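Local atomic coordinates of dihydrodipicolinate synthase (Bacteroides thetaiotaomicron, PDB entry 4XKY), a protein that probably condenses pyruvate with an aldehyde through a Schiff-base intermediate, as the dihydrodipicolinate synthases of lysine biosynthesis do. Residues A[77-82]-A[134-139]; A[105-110]-A[116-121]. All coordinates share one frame; numbering follows the deposited sequence.

Interaction 1. Residues A[77-82]-A[134-139]; sequences LVCISD and FLYNMP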
ATOM      1  N   LEU A  77     -20.134  12.555  22.466  1.00 32.79           N
ATOM      2  CA  LEU A  77     -19.927  12.384  21.025  1.00 33.74           C
ATOM      3  C   LEU A  77     -19.985  10.909  20.686  1.00 32.23           C
ATOM      4  O   LEU A  77     -19.363  10.098  21.354  1.00 32.00           O
ATOM      5  CB  LEU A  77     -18.545  12.918  20.613  1.00 34.72           C
ATOM      6  CG  LEU A  77     -18.392  14.419  20.361  1.00 36.85           C
ATOM      7  CD1 LEU A  77     -18.801  15.209  21.579  1.00 37.90           C
ATOM      8  CD2 LEU A  77     -16.966  14.796  19.970  1.00 37.58           C
ATOM      9  N   VAL A  78     -20.686  10.572  19.614  1.00 31.99           N
ATOM     10  CA  VAL A  78     -20.910   9.195  19.240  1.00 30.55           C
ATOM     11  C   VAL A  78     -20.372   8.966  17.842  1.00 30.45           C
ATOM     12  O   VAL A  78     -20.789   9.629  16.891  1.00 31.82           O
ATOM     13  CB  VAL A  78     -22.415   8.842  19.252  1.00 31.10           C
ATOM     14  CG1 VAL A  78     -22.652   7.426  18.745  1.00 31.66           C
ATOM     15  CG2 VAL A  78     -22.997   8.991  20.655  1.00 33.00           C
ATOM     16  N   CYS A  79     -19.479   7.986  17.710  1.00 29.44           N
ATOM     17  CA  CYS A  79     -19.039   7.545  16.396  1.00 29.91           C
ATOM     18  C   CYS A  79     -20.147   6.729  15.747  1.00 28.60           C
ATOM     19  O   CYS A  79     -20.597   5.706  16.291  1.00 26.51           O
ATOM     20  CB  CYS A  79     -17.756   6.724  16.476  1.00 31.80           C
ATOM     21  SG  CYS A  79     -16.925   6.516  14.882  1.00 38.61           S
ATOM     22  N   ILE A  80     -20.595   7.207  14.590  1.00 28.96           N
ATOM     23  CA  ILE A  80     -21.649   6.546  13.824  1.00 29.84           C
ATOM     24  C   ILE A  80     -21.156   5.873  12.527  1.00 31.77           C
ATOM     25  O   ILE A  80     -21.981   5.375  11.763  1.00 35.44           O
ATOM     26  CB  ILE A  80     -22.784   7.524  13.452  1.00 29.87           C
ATOM     27  CG1 ILE A  80     -22.265   8.685  12.605  1.00 29.77           C
ATOM     28  CG2 ILE A  80     -23.473   8.064  14.705  1.00 29.21           C
ATOM     29  CD1 ILE A  80     -23.356   9.423  11.847  1.00 31.14           C
ATOM     30  N   SER A  81     -19.844   5.863  12.272  1.00 31.88           N
ATOM     31  CA  SER A  81     -19.301   5.266  11.033  1.00 34.35           C
ATOM     32  C   SER A  81     -19.711   3.800  10.935  1.00 34.59           C
ATOM     33  O   SER A  81     -19.728   3.081  11.922  1.00 32.03           O
ATOM     34  CB  SER A  81     -17.765   5.349  10.933  1.00 35.44           C
ATOM     35  OG  SER A  81     -17.257   6.628  11.278  1.00 36.55           O
ATOM     36  N   ASP A  82     -20.083   3.393   9.734  1.00 35.14           N
ATOM     37  CA  ASP A  82     -20.548   2.043   9.479  1.00 36.34           C
ATOM     38  C   ASP A  82     -20.447   1.866   7.990  1.00 36.20           C
ATOM     39  O   ASP A  82     -20.527   2.838   7.254  1.00 35.95           O
ATOM     40  CB  ASP A  82     -22.005   1.854   9.912  1.00 38.51           C
ATOM     41  CG  ASP A  82     -22.372   0.382  10.069  1.00 40.71           C
ATOM     42  OD1 ASP A  82     -22.598  -0.322   9.058  1.00 41.39           O
ATOM     43  OD2 ASP A  82     -22.409  -0.076  11.221  1.00 42.67           O
ATOM     44  N   PHE A 134     -18.906  15.829  13.539  1.00 32.11           N
ATOM     45  CA  PHE A 134     -17.442  15.930  13.395  1.00 32.25           C
ATOM     46  C   PHE A 134     -17.042  14.982  12.269  1.00 33.57           C
ATOM     47  O   PHE A 134     -17.488  13.829  12.223  1.00 33.81           O
ATOM     48  CB  PHE A 134     -16.695  15.510  14.681  1.00 31.14           C
ATOM     49  CG  PHE A 134     -16.806  16.504  15.807  1.00 32.50           C
ATOM     50  CD1 PHE A 134     -15.781  17.414  16.065  1.00 33.51           C
ATOM     51  CD2 PHE A 134     -17.948  16.542  16.593  1.00 33.31           C
ATOM     52  CE1 PHE A 134     -15.897  18.330  17.099  1.00 35.02           C
ATOM     53  CE2 PHE A 134     -18.077  17.463  17.611  1.00 34.86           C
ATOM     54  CZ  PHE A 134     -17.052  18.364  17.860  1.00 35.91           C
ATOM     55  N   LEU A 135     -16.225  15.489  11.354  1.00 34.65           N
ATOM     56  CA  LEU A 135     -15.634  14.686  10.296  1.00 35.83           C
ATOM     57  C   LEU A 135     -14.423  13.989  10.842  1.00 36.67           C
ATOM     58  O   LEU A 135     -13.687  14.556  11.665  1.00 34.64           O
ATOM     59  CB  LEU A 135     -15.172  15.577   9.154  1.00 36.08           C
ATOM     60  CG  LEU A 135     -16.253  16.415   8.504  1.00 36.89           C
ATOM     61  CD1 LEU A 135     -15.573  17.403   7.587  1.00 38.04           C
ATOM     62  CD2 LEU A 135     -17.206  15.512   7.748  1.00 36.87           C
ATOM     63  N   TYR A 136     -14.182  12.760  10.410  1.00 40.65           N
ATOM     64  CA  TYR A 136     -12.894  12.184  10.766  1.00 46.56           C
ATOM     65  C   TYR A 136     -12.208  11.359   9.710  1.00 48.53           C
ATOM     66  O   TYR A 136     -12.803  10.597   8.950  1.00 42.91           O
ATOM     67  CB  TYR A 136     -12.892  11.521  12.144  1.00 51.18           C
ATOM     68  CG  TYR A 136     -13.388  10.121  12.225  1.00 54.00           C
ATOM     69  CD1 TYR A 136     -12.501   9.049  12.256  1.00 55.88           C
ATOM     70  CD2 TYR A 136     -14.742   9.863  12.330  1.00 55.54           C
ATOM     71  CE1 TYR A 136     -12.963   7.748  12.357  1.00 55.97           C
ATOM     72  CE2 TYR A 136     -15.218   8.575  12.450  1.00 57.80           C
ATOM     73  CZ  TYR A 136     -14.331   7.518  12.458  1.00 56.13           C
ATOM     74  OH  TYR A 136     -14.829   6.241  12.559  1.00 53.94           O
ATOM     75  N   ASN A 137     -10.906  11.561   9.697  1.00 54.43           N
ATOM     76  CA  ASN A 137     -10.030  11.015   8.715  1.00 60.87           C
ATOM     77  C   ASN A 137      -9.626   9.614   9.182  1.00 68.14           C
ATOM     78  O   ASN A 137      -8.862   9.479  10.146  1.00 72.69           O
ATOM     79  CB  ASN A 137      -8.827  11.948   8.638  1.00 61.04           C
ATOM     80  CG  ASN A 137      -8.220  12.025   7.256  1.00 61.09           C
ATOM     81  OD1 ASN A 137      -8.896  11.934   6.224  1.00 58.58           O
ATOM     82  ND2 ASN A 137      -6.910  12.219   7.237  1.00 61.25           N
ATOM     83  N   MET A 138     -10.163   8.589   8.520  1.00 73.96           N
ATOM     84  CA  MET A 138      -9.967   7.192   8.937  1.00 79.96           C
ATOM     85  C   MET A 138      -8.487   6.835   8.852  1.00 79.38           C
ATOM     86  O   MET A 138      -7.854   7.072   7.823  1.00 68.57           O
ATOM     87  CB  MET A 138     -10.777   6.235   8.049  1.00 85.79           C
ATOM     88  CG  MET A 138     -11.328   5.002   8.758  1.00 88.78           C
ATOM     89  SD  MET A 138     -12.703   4.241   7.859  1.00 91.51           S
ATOM     90  CE  MET A 138     -12.402   2.506   8.183  1.00 86.47           C
ATOM     91  N   PRO A 139      -7.933   6.259   9.934  1.00 83.20           N
ATOM     92  CA  PRO A 139      -6.484   6.063  10.057  1.00 85.10           C
ATOM     93  C   PRO A 139      -5.839   5.147   9.013  1.00 89.30           C
ATOM     94  O   PRO A 139      -4.745   5.449   8.536  1.00 93.51           O
ATOM     95  CB  PRO A 139      -6.325   5.465  11.465  1.00 81.72           C
ATOM     96  CG  PRO A 139      -7.661   4.899  11.802  1.00 80.19           C
ATOM     97  CD  PRO A 139      -8.648   5.814  11.144  1.00 81.46           C
TER
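Leu77 lies over one face of the Phe134 ring. Its CD2 sits 3.7 Å from Phe134 CE2, offset toward the rim. This is a CH-pi contact, and the two side chains cross at about a right angle. Both residues are buried inside the TIM barrel. Strand 102-105 runs between their strands, so the two side chains meet over it, on the inner side of the barrel. Cys79 comes next. Its SG packs obliquely against the Tyr136 ring, 3.6 Å from Tyr136 CE2, in a sulfur-aromatic contact. SG is also 3.1 Å from Tyr136 OH. Ser81 lies in the loop just past the strand. Its OG is hydrogen-bonded to Tyr136 OH at 2.8 Å, and either hydroxyl could be the donor. Tyr136 CG stands between the backbone N and the carbonyl carbon (chi1 84°), and from there the ring reaches across to Cys79 and Ser81. Tyr136 is predicted to be the proton donor or acceptor of the active site, and its side chain also touches Lys164, the predicted Schiff-base lysine. A phenylalanine here lacks the hydroxyl, which would probably leave Ser81 OG without that partner and the site without its predicted proton donor or acceptor. The chemistry thus changes along the segment. The contact is apolar at Leu77, while the Ser81 hydroxyl bond, with the Cys79 sulfur packed close by, probably helps to position the tyrosine hydroxyl.

Interaction 2. Residues A[105-110]-A[116-121]; sequences SAPPYY and PELIEF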
ATOM      1  N   SER A 105     -18.120  10.992  12.200  1.00 33.01           N
ATOM      2  CA  SER A 105     -18.315  10.152  11.033  1.00 36.40           C
ATOM      3  C   SER A 105     -17.137  10.159  10.078  1.00 37.90           C
ATOM      4  O   SER A 105     -16.646  11.225   9.697  1.00 39.02           O
ATOM      5  CB  SER A 105     -19.533  10.654  10.269  1.00 38.86           C
ATOM      6  OG  SER A 105     -19.478  10.236   8.925  1.00 43.72           O
ATOM      7  N   ALA A 106     -16.723   8.968   9.668  1.00 38.18           N
ATOM      8  CA  ALA A 106     -15.789   8.787   8.560  1.00 40.03           C
ATOM      9  C   ALA A 106     -16.539   8.105   7.437  1.00 42.05           C
ATOM     10  O   ALA A 106     -17.401   7.269   7.687  1.00 42.32           O
ATOM     11  CB  ALA A 106     -14.620   7.910   8.978  1.00 39.48           C
ATOM     12  N   PRO A 107     -16.200   8.429   6.191  1.00 44.32           N
ATOM     13  CA  PRO A 107     -16.836   7.677   5.116  1.00 45.50           C
ATOM     14  C   PRO A 107     -16.310   6.245   5.108  1.00 44.50           C
ATOM     15  O   PRO A 107     -15.186   5.992   5.549  1.00 41.20           O
ATOM     16  CB  PRO A 107     -16.418   8.437   3.859  1.00 46.38           C
ATOM     17  CG  PRO A 107     -15.102   9.066   4.226  1.00 45.68           C
ATOM     18  CD  PRO A 107     -15.090   9.273   5.715  1.00 44.74           C
ATOM     19  N   PRO A 108     -17.129   5.302   4.641  1.00 47.15           N
ATOM     20  CA  PRO A 108     -16.761   3.893   4.680  1.00 50.07           C
ATOM     21  C   PRO A 108     -15.514   3.638   3.829  1.00 52.03           C
ATOM     22  O   PRO A 108     -15.332   4.312   2.822  1.00 51.48           O
ATOM     23  CB  PRO A 108     -17.982   3.207   4.069  1.00 50.56           C
ATOM     24  CG  PRO A 108     -18.578   4.231   3.177  1.00 49.81           C
ATOM     25  CD  PRO A 108     -18.397   5.515   3.930  1.00 49.07           C
ATOM     26  N   TYR A 109     -14.670   2.692   4.226  1.00 56.42           N
ATOM     27  CA  TYR A 109     -13.344   2.556   3.585  1.00 67.74           C
ATOM     28  C   TYR A 109     -13.377   2.398   2.063  1.00 65.62           C
ATOM     29  O   TYR A 109     -12.570   3.001   1.361  1.00 66.44           O
ATOM     30  CB  TYR A 109     -12.507   1.435   4.219  1.00 74.61           C
ATOM     31  CG  TYR A 109     -12.886   0.009   3.866  1.00 83.30           C
ATOM     32  CD1 TYR A 109     -12.207  -0.681   2.860  1.00 89.23           C
ATOM     33  CD2 TYR A 109     -13.888  -0.665   4.564  1.00 87.12           C
ATOM     34  CE1 TYR A 109     -12.533  -1.987   2.542  1.00 92.43           C
ATOM     35  CE2 TYR A 109     -14.223  -1.974   4.251  1.00 90.84           C
ATOM     36  CZ  TYR A 109     -13.541  -2.631   3.240  1.00 93.03           C
ATOM     37  OH  TYR A 109     -13.861  -3.930   2.918  1.00 94.08           O
ATOM     38  N   TYR A 110     -14.321   1.610   1.564  1.00 62.89           N
ATOM     39  CA  TYR A 110     -14.371   1.292   0.137  1.00 60.49           C
ATOM     40  C   TYR A 110     -14.706   2.502  -0.722  1.00 64.55           C
ATOM     41  O   TYR A 110     -14.352   2.549  -1.897  1.00 67.51           O
ATOM     42  CB  TYR A 110     -15.378   0.165  -0.136  1.00 57.56           C
ATOM     43  CG  TYR A 110     -16.771   0.425   0.402  1.00 52.79           C
ATOM     44  CD1 TYR A 110     -17.182  -0.091   1.631  1.00 49.26           C
ATOM     45  CD2 TYR A 110     -17.670   1.194  -0.320  1.00 52.85           C
ATOM     46  CE1 TYR A 110     -18.458   0.159   2.123  1.00 49.71           C
ATOM     47  CE2 TYR A 110     -18.940   1.455   0.155  1.00 52.42           C
ATOM     48  CZ  TYR A 110     -19.338   0.944   1.368  1.00 52.06           C
ATOM     49  OH  TYR A 110     -20.620   1.242   1.776  1.00 47.65           O
ATOM     50  N   PRO A 116     -14.346  15.133  -5.005  1.00 58.24           N
ATOM     51  CA  PRO A 116     -15.751  15.423  -5.311  1.00 58.48           C
ATOM     52  C   PRO A 116     -16.729  14.418  -4.686  1.00 58.02           C
ATOM     53  O   PRO A 116     -17.791  14.821  -4.208  1.00 56.48           O
ATOM     54  CB  PRO A 116     -15.792  15.376  -6.845  1.00 60.93           C
ATOM     55  CG  PRO A 116     -14.391  15.691  -7.264  1.00 60.82           C
ATOM     56  CD  PRO A 116     -13.549  14.988  -6.238  1.00 60.07           C
ATOM     57  N   GLU A 117     -16.356  13.142  -4.651  1.00 57.29           N
ATOM     58  CA  GLU A 117     -17.206  12.118  -4.035  1.00 60.26           C
ATOM     59  C   GLU A 117     -17.292  12.210  -2.510  1.00 57.87           C
ATOM     60  O   GLU A 117     -18.326  11.870  -1.935  1.00 55.16           O
ATOM     61  CB  GLU A 117     -16.748  10.711  -4.405  1.00 65.13           C
ATOM     62  CG  GLU A 117     -16.801  10.398  -5.886  1.00 70.42           C
ATOM     63  CD  GLU A 117     -15.433  10.498  -6.520  1.00 75.14           C
ATOM     64  OE1 GLU A 117     -14.781   9.442  -6.663  1.00 78.63           O
ATOM     65  OE2 GLU A 117     -14.997  11.632  -6.833  1.00 77.46           O
ATOM     66  N   LEU A 118     -16.210  12.619  -1.849  1.00 54.94           N
ATOM     67  CA  LEU A 118     -16.279  12.867  -0.409  1.00 52.69           C
ATOM     68  C   LEU A 118     -17.267  13.977  -0.085  1.00 50.34           C
ATOM     69  O   LEU A 118     -18.001  13.906   0.910  1.00 48.29           O
ATOM     70  CB  LEU A 118     -14.914  13.252   0.151  1.00 53.57           C
ATOM     71  CG  LEU A 118     -13.949  12.122   0.483  1.00 54.61           C
ATOM     72  CD1 LEU A 118     -12.699  12.711   1.115  1.00 54.67           C
ATOM     73  CD2 LEU A 118     -14.592  11.126   1.430  1.00 54.28           C
ATOM     74  N   ILE A 119     -17.279  15.013  -0.914  1.00 47.55           N
ATOM     75  CA  ILE A 119     -18.141  16.152  -0.654  1.00 48.49           C
ATOM     76  C   ILE A 119     -19.581  15.701  -0.804  1.00 47.85           C
ATOM     77  O   ILE A 119     -20.434  16.025   0.019  1.00 43.91           O
ATOM     78  CB  ILE A 119     -17.808  17.330  -1.585  1.00 51.40           C
ATOM     79  CG1 ILE A 119     -16.457  17.928  -1.162  1.00 53.20           C
ATOM     80  CG2 ILE A 119     -18.911  18.386  -1.553  1.00 51.87           C
ATOM     81  CD1 ILE A 119     -15.745  18.722  -2.235  1.00 54.39           C
ATOM     82  N   GLU A 120     -19.839  14.916  -1.841  1.00 49.41           N
ATOM     83  CA  GLU A 120     -21.209  14.495  -2.127  1.00 53.07           C
ATOM     84  C   GLU A 120     -21.703  13.513  -1.060  1.00 47.30           C
ATOM     85  O   GLU A 120     -22.882  13.498  -0.743  1.00 48.34           O
ATOM     86  CB  GLU A 120     -21.344  13.892  -3.541  1.00 59.11           C
ATOM     87  CG  GLU A 120     -21.199  12.365  -3.620  1.00 64.47           C
ATOM     88  CD  GLU A 120     -21.861  11.737  -4.845  1.00 71.79           C
ATOM     89  OE1 GLU A 120     -22.851  12.292  -5.372  1.00 77.18           O
ATOM     90  OE2 GLU A 120     -21.396  10.660  -5.277  1.00 76.83           O
ATOM     91  N   PHE A 121     -20.807  12.681  -0.536  1.00 43.03           N
ATOM     92  CA  PHE A 121     -21.147  11.777   0.555  1.00 40.71           C
ATOM     93  C   PHE A 121     -21.748  12.549   1.719  1.00 40.12           C
ATOM     94  O   PHE A 121     -22.823  12.228   2.195  1.00 40.03           O
ATOM     95  CB  PHE A 121     -19.925  11.013   1.045  1.00 41.11           C
ATOM     96  CG  PHE A 121     -20.225  10.120   2.197  1.00 41.30           C
ATOM     97  CD1 PHE A 121     -20.677   8.834   1.987  1.00 43.15           C
ATOM     98  CD2 PHE A 121     -20.110  10.577   3.490  1.00 40.86           C
ATOM     99  CE1 PHE A 121     -20.984   8.006   3.051  1.00 42.97           C
ATOM    100  CE2 PHE A 121     -20.425   9.761   4.556  1.00 41.60           C
ATOM    101  CZ  PHE A 121     -20.868   8.470   4.342  1.00 42.25           C
TER
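Pro107 and Pro108 belong to the loop that leaves strand 102-105 of the TIM barrel, and Leu118 and Phe121 belong to helix 115-125, into which that loop runs. The contact therefore packs a beta-alpha loop against the first turns of its own helix. Leu118 and Phe121 are three residues apart on the helix, and both reach Pro107. Pro107 puts its CB, with CA beside it, over one face of the Phe121 ring. That CB is 4.3 Å from the ring centroid of Phe121 and only 10° off the normal, a CH-pi contact over the centre of the ring. Pro107 CG turns to Leu118 and meets its CD2 at 3.5 Å. Pro108 and Phe121 point at each other from opposite directions. Pro108 CD comes obliquely to the ring, on the same side as Pro107, 3.7 Å from Phe121 CE1. Ser105 OG lies at the edge of the same ring, near its plane, 4.5 Å from Phe121 CE2, too far for more than loose packing. Phe121 CG is anti to the backbone N (chi1 178°), which extends the ring from the helix toward the loop. The base of the side chain is held by the helix itself, where Phe121 N is bonded to Glu117 O at 3.0 Å. Pro107 also touches Phe146 and Tyr122, and Phe121 meets an apolar side chain of a neighbouring subunit. The main contact is apolar, made of proline and leucine carbons and one aromatic ring. Neither proline nitrogen carries a hydrogen, so this buried part of the loop has two fewer backbone donors to satisfy. Shape and CH-pi contact carry this part, and a hydrogen bond of Tyr122 OH to Ser105 O adds a polar tie to the helix.

The centres of the two interactions are about 11 Å apart, and both belong to the same TIM barrel. Strand 102-105 lies between strands 76-79 and 133-137 in the parallel sheet. Along the chain the order is 77-82, 105-110, 116-121 and 134-139, so interaction 2 falls between the two halves of interaction 1. The contacts touch directly. Ser81 OG is probably hydrogen-bonded to Ala106 N at 2.9 Å, and Phe134 O to Ser105 N. Interaction 1 sits deep in the barrel: its centre lies about 9 Å from the centre of the chain, that of interaction 2 about 19 Å. Together they connect the predicted active site to a loop and helix that meet a neighbouring subunit.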